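Local coordinates for putative ABC-transporter ATP-binding protein (Alicyclobacillus acidocaldarius, PDB 1Z47) that probably binds and hydrolyses ATP to power the uptake of sulfate as the ATPase subunit of an ABC transporter, at residues T103-V108 with E128-M133. Sequence-based numbering, arbitrary orientation.
Sequences TVYDNV and ELLRFM
L130 reaches out from the last turn of helix 119-132 and inserts its forked end among V104, Y105 and V108 at the start of helix 104-109. Its CG stands anti to the carbonyl carbon (chi1 -64°), CD1 continues the extended chain while CD2 branches off, and the two methyls meet different partners. L130 CD2 lies 3.8 Å from V104 CG1 and 4.0 Å from V108 CG2, one helical turn further on. L130 CD1 approaches Y105 CD1 obliquely at 4.3 Å. Both valines hold CG1 anti to the backbone N, yet they use different branches: V108 gives CG2 to L130, and its CG1 meets L129 CD1 at 4.1 Å, so that it touches two consecutive leucines. The short helical segments cross at 119° with their axes 10.9 Å apart, a wide spacing bridged by apolar contacts between side chains. Both belong to the helical subdomain of the ABC ATPase, the largely α-helical part that includes helix 148-160; from that helix V154 packs on V104 and A157 on V108, helping to bury the valines. At the start of helix 104-109, T103 is the N-cap: its OG1, set beside both the backbone N and the carbonyl carbon (chi1 57°), accepts from D106 N at 3.2 Å. The carbonyl T103 O is gripped twice by N107, through the backbone N at 2.8 Å and through ND2 at 3.1 Å, the latter from above the carbonyl plane. N107 OD1 accepts from F99 N, tying the buried amide to the preceding loop.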
ATOM      1  N   THR B 103     -11.302  28.930 -11.660  1.00 35.69           N
ATOM      2  CA  THR B 103     -12.171  28.273 -10.705  1.00 33.96           C
ATOM      3  C   THR B 103     -12.378  26.823 -11.167  1.00 30.91           C
ATOM      4  O   THR B 103     -12.023  26.438 -12.282  1.00 27.75           O
ATOM      5  CB  THR B 103     -13.551  28.927 -10.647  1.00 33.84           C
ATOM      6  OG1 THR B 103     -14.135  28.915 -11.962  1.00 37.36           O
ATOM      7  CG2 THR B 103     -13.443  30.364 -10.103  1.00 42.13           C
ATOM      8  N   VAL B 104     -12.937  26.040 -10.267  1.00 28.27           N
ATOM      9  CA  VAL B 104     -13.250  24.665 -10.525  1.00 29.86           C
ATOM     10  C   VAL B 104     -14.140  24.634 -11.760  1.00 30.69           C
ATOM     11  O   VAL B 104     -13.869  23.895 -12.716  1.00 32.79           O
ATOM     12  CB  VAL B 104     -13.952  24.084  -9.316  1.00 25.55           C
ATOM     13  CG1 VAL B 104     -14.591  22.721  -9.660  1.00 31.98           C
ATOM     14  CG2 VAL B 104     -12.920  23.948  -8.164  1.00 28.97           C
ATOM     15  N   TYR B 105     -15.168  25.468 -11.773  1.00 29.49           N
ATOM     16  CA  TYR B 105     -16.082  25.501 -12.925  1.00 32.21           C
ATOM     17  C   TYR B 105     -15.337  25.694 -14.244  1.00 34.47           C
ATOM     18  O   TYR B 105     -15.593  25.002 -15.245  1.00 33.73           O
ATOM     19  CB  TYR B 105     -17.095  26.640 -12.777  1.00 30.61           C
ATOM     20  CG  TYR B 105     -18.071  26.738 -13.939  1.00 35.58           C
ATOM     21  CD1 TYR B 105     -19.377  26.264 -13.818  1.00 39.98           C
ATOM     22  CD2 TYR B 105     -17.689  27.305 -15.152  1.00 42.92           C
ATOM     23  CE1 TYR B 105     -20.288  26.359 -14.881  1.00 39.93           C
ATOM     24  CE2 TYR B 105     -18.581  27.402 -16.214  1.00 44.41           C
ATOM     25  CZ  TYR B 105     -19.881  26.926 -16.068  1.00 44.09           C
ATOM     26  OH  TYR B 105     -20.771  27.023 -17.117  1.00 51.59           O
ATOM     27  N   ASP B 106     -14.431  26.651 -14.270  1.00 37.15           N
ATOM     28  CA  ASP B 106     -13.721  26.929 -15.512  1.00 42.13           C
ATOM     29  C   ASP B 106     -12.696  25.874 -15.867  1.00 45.43           C
ATOM     30  O   ASP B 106     -12.448  25.629 -17.049  1.00 43.73           O
ATOM     31  CB  ASP B 106     -13.094  28.320 -15.461  1.00 42.84           C
ATOM     32  CG  ASP B 106     -14.134  29.410 -15.551  1.00 44.55           C
ATOM     33  OD1 ASP B 106     -15.268  29.108 -15.979  1.00 51.04           O
ATOM     34  OD2 ASP B 106     -13.828  30.565 -15.211  1.00 46.93           O
ATOM     35  N   ASN B 107     -12.111  25.242 -14.852  1.00 42.54           N
ATOM     36  CA  ASN B 107     -11.144  24.176 -15.096  1.00 46.79           C
ATOM     37  C   ASN B 107     -11.854  23.041 -15.818  1.00 47.24           C
ATOM     38  O   ASN B 107     -11.332  22.487 -16.784  1.00 47.77           O
ATOM     39  CB  ASN B 107     -10.584  23.640 -13.784  1.00 44.46           C
ATOM     40  CG  ASN B 107      -9.217  24.199 -13.470  1.00 50.40           C
ATOM     41  OD1 ASN B 107      -8.208  23.740 -14.011  1.00 47.33           O
ATOM     42  ND2 ASN B 107      -9.173  25.205 -12.602  1.00 44.38           N
ATOM     43  N   VAL B 108     -13.055  22.715 -15.339  1.00 45.52           N
ATOM     44  CA  VAL B 108     -13.859  21.635 -15.908  1.00 46.30           C
ATOM     45  C   VAL B 108     -14.496  21.920 -17.270  1.00 49.03           C
ATOM     46  O   VAL B 108     -14.701  20.995 -18.049  1.00 49.24           O
ATOM     47  CB  VAL B 108     -14.978  21.202 -14.926  1.00 41.04           C
ATOM     48  CG1 VAL B 108     -15.982  20.297 -15.624  1.00 46.13           C
ATOM     49  CG2 VAL B 108     -14.362  20.468 -13.743  1.00 43.91           C
ATOM     50  N   GLU B 128     -23.519  19.291 -14.801  1.00 42.64           N
ATOM     51  CA  GLU B 128     -23.811  17.870 -14.739  1.00 44.22           C
ATOM     52  C   GLU B 128     -22.648  17.153 -14.048  1.00 39.02           C
ATOM     53  O   GLU B 128     -22.845  16.408 -13.099  1.00 37.12           O
ATOM     54  CB  GLU B 128     -23.968  17.315 -16.162  1.00 47.60           C
ATOM     55  CG  GLU B 128     -24.478  15.874 -16.231  1.00 58.77           C
ATOM     56  CD  GLU B 128     -24.138  15.167 -17.549  1.00 64.81           C
ATOM     57  OE1 GLU B 128     -24.247  15.785 -18.638  1.00 64.57           O
ATOM     58  OE2 GLU B 128     -23.766  13.971 -17.492  1.00 72.84           O
ATOM     59  N   LEU B 129     -21.441  17.377 -14.560  1.00 39.78           N
ATOM     60  CA  LEU B 129     -20.246  16.746 -14.014  1.00 40.17           C
ATOM     61  C   LEU B 129     -19.980  17.150 -12.564  1.00 39.70           C
ATOM     62  O   LEU B 129     -19.675  16.302 -11.720  1.00 38.40           O
ATOM     63  CB  LEU B 129     -19.039  17.090 -14.886  1.00 42.57           C
ATOM     64  CG  LEU B 129     -19.061  16.433 -16.263  1.00 48.79           C
ATOM     65  CD1 LEU B 129     -17.987  17.042 -17.154  1.00 52.27           C
ATOM     66  CD2 LEU B 129     -18.863  14.933 -16.090  1.00 51.42           C
ATOM     67  N   LEU B 130     -20.117  18.439 -12.269  1.00 38.97           N
ATOM     68  CA  LEU B 130     -19.862  18.921 -10.910  1.00 42.52           C
ATOM     69  C   LEU B 130     -20.774  18.290  -9.859  1.00 44.58           C
ATOM     70  O   LEU B 130     -20.311  17.933  -8.773  1.00 46.66           O
ATOM     71  CB  LEU B 130     -19.956  20.459 -10.849  1.00 40.32           C
ATOM     72  CG  LEU B 130     -18.923  21.235 -11.676  1.00 35.73           C
ATOM     73  CD1 LEU B 130     -19.144  22.729 -11.462  1.00 40.56           C
ATOM     74  CD2 LEU B 130     -17.497  20.841 -11.275  1.00 37.67           C
ATOM     75  N   ARG B 131     -22.063  18.149 -10.156  1.00 45.60           N
ATOM     76  CA  ARG B 131     -22.955  17.541  -9.185  1.00 46.93           C
ATOM     77  C   ARG B 131     -22.664  16.055  -9.083  1.00 49.37           C
ATOM     78  O   ARG B 131     -22.656  15.497  -7.984  1.00 48.06           O
ATOM     79  CB  ARG B 131     -24.422  17.771  -9.560  1.00 54.79           C
ATOM     80  CG  ARG B 131     -24.892  19.185  -9.242  1.00 62.51           C
ATOM     81  CD  ARG B 131     -26.165  19.546  -9.996  1.00 70.32           C
ATOM     82  NE  ARG B 131     -26.064  19.209 -11.417  1.00 72.28           N
ATOM     83  CZ  ARG B 131     -26.791  19.778 -12.375  1.00 70.34           C
ATOM     84  NH1 ARG B 131     -27.672  20.723 -12.071  1.00 66.93           N
ATOM     85  NH2 ARG B 131     -26.648  19.386 -13.634  1.00 68.54           N
ATOM     86  N   PHE B 132     -22.405  15.405 -10.212  1.00 45.89           N
ATOM     87  CA  PHE B 132     -22.120  13.982 -10.134  1.00 48.54           C
ATOM     88  C   PHE B 132     -20.923  13.732  -9.231  1.00 45.71           C
ATOM     89  O   PHE B 132     -20.944  12.831  -8.399  1.00 46.51           O
ATOM     90  CB  PHE B 132     -21.825  13.380 -11.506  1.00 49.98           C
ATOM     91  CG  PHE B 132     -21.403  11.942 -11.439  1.00 58.58           C
ATOM     92  CD1 PHE B 132     -22.258  10.980 -10.894  1.00 57.30           C
ATOM     93  CD2 PHE B 132     -20.134  11.552 -11.871  1.00 58.74           C
ATOM     94  CE1 PHE B 132     -21.852   9.645 -10.776  1.00 62.41           C
ATOM     95  CE2 PHE B 132     -19.720  10.219 -11.755  1.00 63.29           C
ATOM     96  CZ  PHE B 132     -20.579   9.265 -11.208  1.00 61.29           C
ATOM     97  N   MET B 133     -19.881  14.539  -9.390  1.00 46.12           N
ATOM     98  CA  MET B 133     -18.692  14.359  -8.577  1.00 45.48           C
ATOM     99  C   MET B 133     -18.600  15.087  -7.243  1.00 44.58           C
ATOM    100  O   MET B 133     -17.523  15.216  -6.674  1.00 46.32           O
ATOM    101  CB  MET B 133     -17.461  14.600  -9.437  1.00 42.57           C
ATOM    102  CG  MET B 133     -17.201  13.354 -10.290  1.00 46.32           C
ATOM    103  SD  MET B 133     -16.172  13.568 -11.700  1.00 52.36           S
ATOM    104  CE  MET B 133     -14.582  13.544 -10.959  1.00 50.80           C
TER